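Local structure of 4-aminobutyrate transaminase (Acinetobacter baumannii, 6WOP) at residues R124-R129 with M287-P292; A170-P175 with P208-G213; L382-G385 with N389-R392; F393-T398 with E402-G407. The protein probably catalyses amino-group transfer from 4-aminobutyrate to 2-oxoglutarate with pyridoxal 5'-phosphate as its cofactor. All blocks are in the same frame, centred on the assembly; numbering follows the deposited sequence. Where two conformers were deposited one is given.

How the interactions relate
All four contacts lie in one class-III aminotransferase chain. Interaction 1 closes a long loop of chain, and interaction 2 is nested inside it. Both belong to elements around the seven-stranded sheet that holds strand 201-206, but their centres are about 28 Å apart. Interactions 3 and 4 follow in series and belong to the C-terminal part. The first is a hairpin, and the second joins the chain leaving it to helix 401-416. Their centres lie about 17 Å apart, and Leu382 packs on Leu394 between them. The loop after strand 209-210 meets the hairpin through a probable bond from Gly385 N to Glu212 O. In the conformer given, Glu212 also pairs with Arg392. Interaction 1 stands apart, beside a second subunit.

Interaction 1 (R124-R129 with M287-P292); sequences RCYTGR and MDAPNP
Cys125 and Tyr126, in the last turn of helix 112-127, pack on Ala289 and Pro290. The helix belongs to the large domain of the fold-type I aminotransferase fold. The partner is the loop that leaves helix 284-287. No hydrogen bond crosses the contact. The Cys125 side chain carries most of it. Its CB lies 4.1 Å from Pro290 CG. SG is turned away from the backbone N (chi1 169°), and this sends the sulfur out to the loop. There it sits over the peptide link between the two loop residues, 3.2 Å from Ala289 C and 3.3 Å from Pro290 N. It also touches the Ala289 methyl and the Pro290 ring at CD. Ala289 CB fits between Cys125 and Tyr126, 3.6 Å from Tyr126 CA. The same methyl lies at the edge of the Tyr126 ring. The phenol points on to Glu285, to which its OH is hydrogen-bonded. Arg18 of a second subunit also holds the loop, bonding to the carbonyls of Asp288 and Ala289. The helix stops at Thr127, and Gly128 leaves helical geometry with positive phi. An ST turn bridges this point, with Arg129 N bonded to Thr127 OG1 at 3.2 Å.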
loop_
_atom_site.group_PDB
_atom_site.type_symbol
_atom_site.label_atom_id
_atom_site.label_comp_id
_atom_site.label_asym_id
_atom_site.label_seq_id
_atom_site.Cartn_x
_atom_site.Cartn_y
_atom_site.Cartn_z
ATOM N N ARG A 124 3.913 5.798 15.104
ATOM C CA ARG A 124 4.620 4.811 14.297
ATOM C C ARG A 124 6.073 4.760 14.718
ATOM O O ARG A 124 6.636 3.686 14.883
ATOM C CB ARG A 124 4.550 5.149 12.827
ATOM C CG ARG A 124 3.239 4.752 12.122
ATOM C CD ARG A 124 3.553 4.589 10.648
ATOM N NE ARG A 124 2.442 4.159 9.777
ATOM C CZ ARG A 124 2.631 3.980 8.461
ATOM N NH1 ARG A 124 3.840 4.184 7.945
ATOM N NH2 ARG A 124 1.628 3.614 7.670
ATOM N N CYS A 125 6.689 5.916 14.923
ATOM C CA CYS A 125 8.095 5.973 15.285
ATOM C C CYS A 125 8.306 5.297 16.643
ATOM O O CYS A 125 9.198 4.467 16.796
ATOM C CB CYS A 125 8.587 7.448 15.285
ATOM S SG CYS A 125 10.257 7.603 16.030
ATOM N N TYR A 126 7.496 5.699 17.632
ATOM C CA TYR A 126 7.681 5.199 19.006
ATOM C C TYR A 126 7.491 3.685 19.087
ATOM O O TYR A 126 8.248 2.985 19.782
ATOM C CB TYR A 126 6.696 5.904 19.963
ATOM C CG TYR A 126 6.856 5.413 21.402
ATOM C CD1 TYR A 126 7.919 5.868 22.189
ATOM C CD2 TYR A 126 5.961 4.499 21.953
ATOM C CE1 TYR A 126 8.065 5.437 23.501
ATOM C CE2 TYR A 126 6.118 4.054 23.249
ATOM C CZ TYR A 126 7.160 4.531 24.011
ATOM O OH TYR A 126 7.315 4.096 25.302
ATOM N N THR A 127 6.471 3.160 18.407
ATOM C CA THR A 127 6.174 1.741 18.491
ATOM C C THR A 127 6.950 0.923 17.469
ATOM O O THR A 127 7.074 -0.313 17.620
ATOM C CB THR A 127 4.660 1.500 18.314
ATOM O OG1 THR A 127 4.271 1.905 16.996
ATOM C CG2 THR A 127 3.766 2.329 19.315
ATOM N N GLY A 128 7.486 1.550 16.432
ATOM C CA GLY A 128 8.046 0.790 15.336
ATOM C C GLY A 128 7.032 -0.039 14.588
ATOM O O GLY A 128 7.412 -1.012 13.934
ATOM N N ARG A 129 5.753 0.330 14.650
ATOM C CA ARG A 129 4.652 -0.338 13.984
ATOM C C ARG A 129 3.988 0.593 12.993
ATOM O O ARG A 129 4.210 1.801 13.042
ATOM C CB ARG A 129 3.615 -0.826 15.005
ATOM C CG ARG A 129 4.285 -1.556 16.166
ATOM C CD ARG A 129 3.167 -1.747 17.239
ATOM N NE ARG A 129 3.701 -2.537 18.346
ATOM C CZ ARG A 129 2.992 -2.969 19.370
ATOM N NH1 ARG A 129 1.708 -2.652 19.451
ATOM N NH2 ARG A 129 3.575 -3.735 20.312
ATOM N N MET A 287 6.611 11.535 22.512
ATOM C CA MET A 287 6.886 12.684 21.652
ATOM C C MET A 287 8.346 12.758 21.214
ATOM O O MET A 287 8.626 13.235 20.111
ATOM C CB MET A 287 6.515 13.993 22.377
ATOM C CG MET A 287 5.026 14.074 22.761
ATOM S SD MET A 287 3.967 14.335 21.310
ATOM C CE MET A 287 4.492 16.031 20.811
ATOM N N ASP A 288 9.284 12.329 22.055
ATOM C CA ASP A 288 10.701 12.400 21.722
ATOM C C ASP A 288 11.157 11.276 20.787
ATOM O O ASP A 288 12.361 11.174 20.527
ATOM C CB ASP A 288 11.576 12.332 22.988
ATOM C CG ASP A 288 11.806 13.705 23.579
ATOM O OD1 ASP A 288 11.764 14.690 22.807
ATOM O OD2 ASP A 288 12.002 13.798 24.808
ATOM N N ALA A 289 10.246 10.431 20.314
ATOM C CA ALA A 289 10.702 9.295 19.524
ATOM C C ALA A 289 11.310 9.749 18.215
ATOM O O ALA A 289 12.426 9.279 17.893
ATOM C CB ALA A 289 9.553 8.292 19.318
ATOM N N PRO A 290 10.658 10.579 17.384
ATOM C CA PRO A 290 11.291 10.955 16.105
ATOM C C PRO A 290 12.615 11.667 16.322
ATOM O O PRO A 290 12.788 12.406 17.298
ATOM C CB PRO A 290 10.277 11.893 15.450
ATOM C CG PRO A 290 8.907 11.439 16.004
ATOM C CD PRO A 290 9.264 11.083 17.475
ATOM N N ASN A 291 13.561 11.424 15.414
ATOM C CA ASN A 291 14.861 12.057 15.492
ATOM C C ASN A 291 14.821 13.496 14.968
ATOM O O ASN A 291 13.899 13.894 14.239
ATOM C CB ASN A 291 15.869 11.242 14.692
ATOM C CG ASN A 291 16.186 9.927 15.342
ATOM O OD1 ASN A 291 16.936 9.877 16.317
ATOM N ND2 ASN A 291 15.641 8.832 14.790
ATOM N N PRO A 292 15.761 14.328 15.399
ATOM C CA PRO A 292 15.748 15.723 14.968
ATOM C C PRO A 292 15.780 15.800 13.447
ATOM O O PRO A 292 16.545 15.092 12.784
ATOM C CB PRO A 292 17.034 16.291 15.568
ATOM C CG PRO A 292 17.381 15.413 16.686
ATOM C CD PRO A 292 16.898 14.028 16.298
#

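Interaction 2 (A170-P175 with P208-G213); sequences ARYPVP and PVQGEG
Tyr172 lies flat against the side chain of Gln210 in an amide-on-ring stack. The contact is in the large domain of this fold-type I aminotransferase. It joins the loop after strand 167-170 to the short strand 209-210, which pairs with strand 216-217 as a small antiparallel sheet. The tight part is the stack itself. The ring and amide planes are only 10° apart, and Gln210 CD sits 3.5 Å above the Tyr172 ring plane, shifted toward the rim. The two side chains run past each other in opposite directions. Gln210 CG therefore covers the phenol half, in a CH-pi contact 3.7 Å from the ring centroid. The amide covers the half nearer the Tyr172 backbone, with Gln210 NE2 3.4 Å from Tyr172 CD1. The Gln210 chain is extended at chi2 (-170°), which carries the amide across the ring. Its rotation is fixed from outside, since OE1 takes a bond from Asn216 ND2 and NE2 gives one to Gly136 O. This buried amide is thus held at both of its polar atoms.

The contact is looser toward its ends, and no hydrogen bond joins the two segments. Arg171, partly exposed, turns from the stack and forms a salt bridge with Glu194 of a third subunit. At the phenol end Tyr172 OH bonds to Glu207 O. Tyr172 OH also comes within 3.3 Å of Pro208 O, but the angle there is too poor for a hydrogen bond.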
loop_
_atom_site.group_PDB
_atom_site.type_symbol
_atom_site.label_atom_id
_atom_site.label_comp_id
_atom_site.label_asym_id
_atom_site.label_seq_id
_atom_site.Cartn_x
_atom_site.Cartn_y
_atom_site.Cartn_z
ATOM N N ALA A 170 -13.145 0.446 13.026
ATOM C CA ALA A 170 -14.045 -0.249 13.955
ATOM C C ALA A 170 -15.358 0.535 14.125
ATOM O O ALA A 170 -15.501 1.652 13.599
ATOM C CB ALA A 170 -13.336 -0.440 15.304
ATOM N N ARG A 171 -16.277 -0.032 14.902
ATOM C CA ARG A 171 -17.524 0.624 15.198
ATOM C C ARG A 171 -17.407 1.489 16.438
ATOM O O ARG A 171 -17.056 1.010 17.473
ATOM C CB ARG A 171 -18.651 -0.371 15.518
ATOM C CG ARG A 171 -18.696 -1.610 14.697
ATOM C CD ARG A 171 -19.127 -1.362 13.299
ATOM N NE ARG A 171 -18.232 -0.609 12.426
ATOM C CZ ARG A 171 -17.163 -1.070 11.791
ATOM N NH1 ARG A 171 -16.736 -2.313 11.951
ATOM N NH2 ARG A 171 -16.489 -0.260 11.045
ATOM N N TYR A 172 -17.710 2.759 16.300
ATOM C CA TYR A 172 -17.799 3.634 17.449
ATOM C C TYR A 172 -19.030 3.288 18.287
ATOM O O TYR A 172 -20.106 3.026 17.733
ATOM C CB TYR A 172 -17.895 5.075 16.950
ATOM C CG TYR A 172 -17.527 6.138 17.961
ATOM C CD1 TYR A 172 -16.234 6.564 18.083
ATOM C CD2 TYR A 172 -18.509 6.713 18.804
ATOM C CE1 TYR A 172 -15.900 7.558 18.939
ATOM C CE2 TYR A 172 -18.161 7.697 19.685
ATOM C CZ TYR A 172 -16.862 8.124 19.739
ATOM O OH TYR A 172 -16.523 9.162 20.604
ATOM N N PRO A 173 -18.925 3.342 19.622
ATOM C CA PRO A 173 -20.054 2.999 20.497
ATOM C C PRO A 173 -21.113 4.089 20.472
ATOM O O PRO A 173 -20.824 5.270 20.764
ATOM C CB PRO A 173 -19.394 2.882 21.884
ATOM C CG PRO A 173 -18.157 3.745 21.786
ATOM C CD PRO A 173 -17.673 3.527 20.384
ATOM N N VAL A 174 -22.326 3.700 20.102
ATOM C CA VAL A 174 -23.488 4.596 20.045
ATOM C C VAL A 174 -24.661 3.791 20.593
ATOM O O VAL A 174 -25.443 3.214 19.827
ATOM C CB VAL A 174 -23.750 5.148 18.628
ATOM C CG1 VAL A 174 -24.864 6.141 18.651
ATOM C CG2 VAL A 174 -22.500 5.869 18.071
ATOM N N PRO A 175 -24.803 3.684 21.917
ATOM C CA PRO A 175 -25.805 2.771 22.460
ATOM C C PRO A 175 -27.209 3.151 22.033
ATOM O O PRO A 175 -28.006 2.242 21.816
ATOM C CB PRO A 175 -25.615 2.899 23.986
ATOM C CG PRO A 175 -24.183 3.292 24.148
ATOM C CD PRO A 175 -23.902 4.207 22.960
ATOM N N PRO A 208 -12.957 11.787 21.206
ATOM C CA PRO A 208 -13.816 11.599 22.396
ATOM C C PRO A 208 -15.243 12.062 22.153
ATOM O O PRO A 208 -16.161 11.545 22.791
ATOM C CB PRO A 208 -13.168 12.459 23.499
ATOM C CG PRO A 208 -11.841 12.907 22.992
ATOM C CD PRO A 208 -11.796 12.681 21.451
ATOM N N VAL A 209 -15.480 13.022 21.258
ATOM C CA VAL A 209 -16.830 13.352 20.798
ATOM C C VAL A 209 -16.741 13.419 19.270
ATOM O O VAL A 209 -16.155 14.361 18.732
ATOM C CB VAL A 209 -17.345 14.705 21.354
ATOM C CG1 VAL A 209 -18.773 14.851 20.947
ATOM C CG2 VAL A 209 -17.244 14.810 22.927
ATOM N N GLN A 210 -17.302 12.446 18.545
ATOM C CA GLN A 210 -17.119 12.523 17.085
ATOM C C GLN A 210 -17.778 13.790 16.574
ATOM O O GLN A 210 -18.875 14.126 17.000
ATOM C CB GLN A 210 -17.756 11.343 16.360
ATOM C CG GLN A 210 -17.069 10.059 16.647
ATOM C CD GLN A 210 -17.579 8.962 15.733
ATOM O OE1 GLN A 210 -18.837 8.737 15.602
ATOM N NE2 GLN A 210 -16.641 8.240 15.127
ATOM N N GLY A 211 -17.095 14.484 15.667
ATOM C CA GLY A 211 -17.504 15.829 15.244
ATOM C C GLY A 211 -18.410 15.764 14.021
ATOM O O GLY A 211 -19.636 15.718 14.124
ATOM N N GLU A 212 -17.801 15.746 12.842
ATOM C CA GLU A 212 -18.580 15.576 11.623
ATOM C C GLU A 212 -19.466 14.338 11.693
ATOM O O GLU A 212 -20.515 14.303 11.052
ATOM C CB GLU A 212 -17.633 15.496 10.421
ATOM C CG GLU A 212 -16.542 16.583 10.399
ATOM C CD GLU A 212 -17.076 18.044 10.358
ATOM O OE1 GLU A 212 -17.999 18.346 9.564
ATOM O OE2 GLU A 212 -16.537 18.883 11.104
ATOM N N GLY A 213 -19.064 13.315 12.471
ATOM C CA GLY A 213 -19.808 12.091 12.594
ATOM C C GLY A 213 -21.110 12.171 13.348
ATOM O O GLY A 213 -21.843 11.182 13.336
#

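Interaction 3 (L382-G385 with N389-R392); sequences LTCG and NVIR
Cys384 and Val390 are a hydrogen-bonded antiparallel pair in the beta hairpin of strands 379-384 and 390-393. Next to them Thr383 and Ile391 form a non-hydrogen-bonded pair. The axes of the short strand pieces run at 130° to each other, well short of exactly antiparallel.

Backbone bonds are uneven. Arg392 N donates to Leu382 O at 3.0 Å. Cys384 N to Val390 O is short, 2.8 Å, but bent and weak. The return bond from Val390 N to Cys384 O is long, 3.5 Å, and weak as well. A CA-H...O contact adds to these, with Thr383 CA 3.0 Å from Val390 O. Near Leu382 a water accepts from Leu382 N and donates to Arg392 O, spanning the strands.

Apolar contacts gather on the face of Cys384, Val390 and Arg392. Cys384 SG touches Val390 CG1 at 3.3 Å. Cys384 SG also lies 3.6 Å from Arg392 CB. Arg392 CG lies between the backbone N and the carbonyl carbon (chi1 56°), and from there the extended chain passes alongside the sulfur.

The polar end of Arg392 reaches back over the first strand. Leu382 CD1 covers one face of the guanidinium. NH2 forms a salt bridge with Glu212 in the conformer given, consistent with the glutamate-arginine pair known from class-III aminotransferases. At the edge of the group, Arg392 NE makes a weak bond to Thr383 O at 3.4 Å.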
loop_
_atom_site.group_PDB
_atom_site.type_symbol
_atom_site.label_atom_id
_atom_site.label_comp_id
_atom_site.label_asym_id
_atom_site.label_seq_id
_atom_site.Cartn_x
_atom_site.Cartn_y
_atom_site.Cartn_z
ATOM N N LEU A 382 -25.292 24.646 11.120
ATOM C CA LEU A 382 -24.614 23.561 10.408
ATOM C C LEU A 382 -25.293 22.206 10.600
ATOM O O LEU A 382 -25.791 21.899 11.689
ATOM C CB LEU A 382 -23.179 23.418 10.881
ATOM C CG LEU A 382 -22.295 24.676 10.834
ATOM C CD1 LEU A 382 -21.006 24.333 11.546
ATOM C CD2 LEU A 382 -22.048 25.102 9.387
ATOM N N THR A 383 -25.209 21.359 9.565
ATOM C CA THR A 383 -25.623 19.955 9.678
ATOM C C THR A 383 -24.416 19.011 9.687
ATOM O O THR A 383 -23.263 19.405 9.501
ATOM C CB THR A 383 -26.579 19.547 8.555
ATOM O OG1 THR A 383 -25.936 19.723 7.281
ATOM C CG2 THR A 383 -27.907 20.355 8.642
ATOM N N CYS A 384 -24.674 17.739 9.951
ATOM C CA CYS A 384 -23.608 16.772 10.102
ATOM C C CYS A 384 -24.246 15.419 9.919
ATOM O O CYS A 384 -25.411 15.328 9.507
ATOM C CB CYS A 384 -22.947 16.841 11.476
ATOM S SG CYS A 384 -24.083 17.094 12.897
ATOM N N GLY A 385 -23.407 14.399 10.102
ATOM C CA GLY A 385 -23.932 13.053 10.270
ATOM C C GLY A 385 -23.867 12.281 8.978
ATOM O O GLY A 385 -23.918 12.848 7.877
ATOM N N ASN A 389 -28.698 14.334 8.748
ATOM C CA ASN A 389 -29.941 14.604 9.457
ATOM C C ASN A 389 -29.685 15.149 10.850
ATOM O O ASN A 389 -30.592 15.175 11.683
ATOM C CB ASN A 389 -30.801 13.338 9.514
ATOM C CG ASN A 389 -30.106 12.205 10.217
ATOM O OD1 ASN A 389 -28.875 12.129 10.222
ATOM N ND2 ASN A 389 -30.868 11.336 10.837
ATOM N N VAL A 390 -28.460 15.571 11.139
ATOM C CA VAL A 390 -28.094 16.073 12.456
ATOM C C VAL A 390 -27.769 17.548 12.344
ATOM O O VAL A 390 -26.962 17.942 11.500
ATOM C CB VAL A 390 -26.897 15.303 13.021
ATOM C CG1 VAL A 390 -26.664 15.807 14.443
ATOM C CG2 VAL A 390 -27.194 13.716 12.958
ATOM N N ILE A 391 -28.363 18.370 13.199
ATOM C CA ILE A 391 -27.953 19.777 13.321
ATOM C C ILE A 391 -27.032 19.871 14.515
ATOM O O ILE A 391 -27.408 19.463 15.617
ATOM C CB ILE A 391 -29.167 20.696 13.509
ATOM C CG1 ILE A 391 -30.091 20.614 12.300
ATOM C CG2 ILE A 391 -28.728 22.170 13.864
ATOM C CD1 ILE A 391 -31.466 21.170 12.600
ATOM N N ARG A 392 -25.832 20.406 14.322
ATOM C CA ARG A 392 -24.878 20.490 15.418
ATOM C C ARG A 392 -24.710 21.950 15.767
ATOM O O ARG A 392 -24.875 22.813 14.902
ATOM C CB ARG A 392 -23.515 19.884 15.027
ATOM C CG ARG A 392 -22.944 20.558 13.766
ATOM C CD ARG A 392 -21.547 20.018 13.492
ATOM N NE ARG A 392 -21.179 20.126 12.080
ATOM C CZ ARG A 392 -19.953 19.948 11.607
ATOM N NH1 ARG A 392 -18.960 19.690 12.435
ATOM N NH2 ARG A 392 -19.722 20.040 10.302
HETATM O O HOH W 1 -25.326 25.051 13.857
#

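Interaction 4 (F393-T398 with E402-G407); sequences FLYPLT and EQFRQG
Phe404 meets Tyr395 edge to face, and this T-shaped pair is the whole of the contact. It ties the chain just after strand 390-393 to the first half of the C-terminal helix 401-416, in the small domain of the fold-type I aminotransferase fold. Along the helix, Glu402 comes first. Its side chain is exposed and takes no part, but Glu402 O accepts from Gln406 N at 3.2 Å in the regular helical pattern. Gln403 follows. Its CB faces the other segment, yet its amide goes to Thr35, where NE2 is hydrogen-bonded to OG1.

Phe404 is the residue that reaches across. Its CG lies anti to the backbone N (chi1 -178°), which aims the ring from the helix at Tyr395. CE1 leads. It stands 3.6 Å above the Tyr395 ring plane, over the centre. Phe404 CE1 is 3.7 Å from Tyr395 CE2. The ring planes meet at 64° and the centroids are 4.8 Å apart. The tyrosine has other partners too, with its OH bonded to Ser355 OG and its ring in a cation-pi contact with Arg248.

Arg405 turns outward, and its NE pairs with Glu331 in a salt bridge. Gln406 is exposed, though its side chain touches Ile45. Gly407 closes the segment, with Gly407 N bonded to Gln403 O at 3.0 Å.

The pair is buried against helix 321-342, where Leu328 touches both side chains and Leu332 packs on Tyr395. Strand 43-46 also borders helix 401-416, meeting Gln403 and Gln406 through Ile45.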
loop_
_atom_site.group_PDB
_atom_site.type_symbol
_atom_site.label_atom_id
_atom_site.label_comp_id
_atom_site.label_asym_id
_atom_site.label_seq_id
_atom_site.Cartn_x
_atom_site.Cartn_y
_atom_site.Cartn_z
ATOM N N PHE A 393 -24.433 22.242 17.041
ATOM C CA PHE A 393 -24.385 23.632 17.517
ATOM C C PHE A 393 -22.979 23.978 17.972
ATOM O O PHE A 393 -22.442 23.344 18.894
ATOM C CB PHE A 393 -25.401 23.827 18.647
ATOM C CG PHE A 393 -26.792 23.566 18.205
ATOM C CD1 PHE A 393 -27.530 24.588 17.607
ATOM C CD2 PHE A 393 -27.340 22.288 18.308
ATOM C CE1 PHE A 393 -28.820 24.359 17.119
ATOM C CE2 PHE A 393 -28.623 22.034 17.813
ATOM C CZ PHE A 393 -29.359 23.091 17.215
ATOM N N LEU A 394 -22.382 24.986 17.322
ATOM C CA LEU A 394 -21.004 25.412 17.545
ATOM C C LEU A 394 -20.878 26.917 17.735
ATOM O O LEU A 394 -19.864 27.537 17.309
ATOM C CB LEU A 394 -20.149 24.969 16.365
ATOM C CG LEU A 394 -19.988 23.455 16.395
ATOM C CD1 LEU A 394 -19.402 22.956 14.993
ATOM C CD2 LEU A 394 -19.080 23.089 17.553
ATOM N N TYR A 395 -21.914 27.546 18.352
ATOM C CA TYR A 395 -21.899 28.977 18.642
ATOM C C TYR A 395 -20.665 29.325 19.449
ATOM O O TYR A 395 -20.235 28.501 20.263
ATOM C CB TYR A 395 -23.133 29.321 19.459
ATOM C CG TYR A 395 -23.388 28.290 20.586
ATOM C CD1 TYR A 395 -22.788 28.412 21.836
ATOM C CD2 TYR A 395 -24.249 27.218 20.385
ATOM C CE1 TYR A 395 -23.047 27.441 22.872
ATOM C CE2 TYR A 395 -24.505 26.279 21.357
ATOM C CZ TYR A 395 -23.926 26.401 22.598
ATOM O OH TYR A 395 -24.219 25.450 23.522
ATOM N N PRO A 396 -20.103 30.536 19.309
ATOM C CA PRO A 396 -19.038 30.964 20.222
ATOM C C PRO A 396 -19.478 30.855 21.660
ATOM O O PRO A 396 -20.634 31.155 21.973
ATOM C CB PRO A 396 -18.813 32.453 19.819
ATOM C CG PRO A 396 -19.039 32.418 18.294
ATOM C CD PRO A 396 -20.263 31.453 18.166
ATOM N N LEU A 397 -18.550 30.419 22.550
ATOM C CA LEU A 397 -18.863 30.323 23.982
ATOM C C LEU A 397 -19.005 31.707 24.621
ATOM O O LEU A 397 -19.528 31.824 25.759
ATOM C CB LEU A 397 -17.754 29.580 24.701
ATOM C CG LEU A 397 -17.493 28.153 24.185
ATOM C CD1 LEU A 397 -16.404 27.437 25.038
ATOM C CD2 LEU A 397 -18.819 27.361 24.231
ATOM N N THR A 398 -18.589 32.715 23.892
ATOM C CA THR A 398 -18.701 34.125 24.286
ATOM C C THR A 398 -20.019 34.772 23.814
ATOM O O THR A 398 -20.199 35.991 23.995
ATOM C CB THR A 398 -17.514 34.885 23.683
ATOM O OG1 THR A 398 -17.469 34.641 22.263
ATOM C CG2 THR A 398 -16.163 34.422 24.277
ATOM N N GLU A 402 -28.452 37.099 25.551
ATOM C CA GLU A 402 -29.678 37.567 24.899
ATOM C C GLU A 402 -29.701 37.255 23.408
ATOM O O GLU A 402 -30.765 36.996 22.845
ATOM C CB GLU A 402 -29.861 39.078 25.131
ATOM C CG GLU A 402 -28.854 39.972 24.422
ATOM C CD GLU A 402 -27.550 40.243 25.233
ATOM O OE1 GLU A 402 -27.261 39.561 26.260
ATOM O OE2 GLU A 402 -26.826 41.182 24.829
ATOM N N GLN A 403 -28.543 37.229 22.756
ATOM C CA GLN A 403 -28.460 36.854 21.354
ATOM C C GLN A 403 -28.566 35.334 21.176
ATOM O O GLN A 403 -29.214 34.849 20.238
ATOM C CB GLN A 403 -27.149 37.360 20.771
ATOM C CG GLN A 403 -27.064 37.189 19.268
ATOM C CD GLN A 403 -25.721 37.642 18.678
ATOM O OE1 GLN A 403 -24.659 37.366 19.218
ATOM N NE2 GLN A 403 -25.786 38.277 17.540
ATOM N N PHE A 404 -27.991 34.573 22.103
ATOM C CA PHE A 404 -28.191 33.129 22.121
ATOM C C PHE A 404 -29.679 32.783 22.240
ATOM O O PHE A 404 -30.198 31.917 21.512
ATOM C CB PHE A 404 -27.393 32.548 23.294
ATOM C CG PHE A 404 -27.457 31.008 23.444
ATOM C CD1 PHE A 404 -26.778 30.165 22.552
ATOM C CD2 PHE A 404 -28.054 30.450 24.579
ATOM C CE1 PHE A 404 -26.749 28.810 22.747
ATOM C CE2 PHE A 404 -28.026 29.072 24.770
ATOM C CZ PHE A 404 -27.375 28.274 23.860
ATOM N N ARG A 405 -30.380 33.501 23.114
ATOM C CA ARG A 405 -31.807 33.267 23.321
ATOM C C ARG A 405 -32.576 33.525 22.030
ATOM O O ARG A 405 -33.484 32.771 21.680
ATOM C CB ARG A 405 -32.341 34.161 24.442
ATOM C CG ARG A 405 -31.500 34.137 25.708
ATOM C CD ARG A 405 -32.283 33.568 26.881
ATOM N NE ARG A 405 -31.431 33.328 28.042
ATOM C CZ ARG A 405 -31.036 34.274 28.887
ATOM N NH1 ARG A 405 -31.416 35.531 28.703
ATOM N NH2 ARG A 405 -30.261 33.964 29.918
ATOM N N GLN A 406 -32.210 34.591 21.326
ATOM C CA GLN A 406 -32.843 34.913 20.042
ATOM C C GLN A 406 -32.621 33.809 19.027
ATOM O O GLN A 406 -33.511 33.494 18.217
ATOM C CB GLN A 406 -32.260 36.201 19.486
ATOM C CG GLN A 406 -32.984 36.791 18.289
ATOM C CD GLN A 406 -32.362 38.101 17.911
ATOM O OE1 GLN A 406 -31.561 38.630 18.676
ATOM N NE2 GLN A 406 -32.658 38.600 16.710
ATOM N N GLY A 407 -31.399 33.262 19.035
ATOM C CA GLY A 407 -31.067 32.139 18.173
ATOM C C GLY A 407 -31.921 30.941 18.487
ATOM O O GLY A 407 -32.370 30.259 17.578
#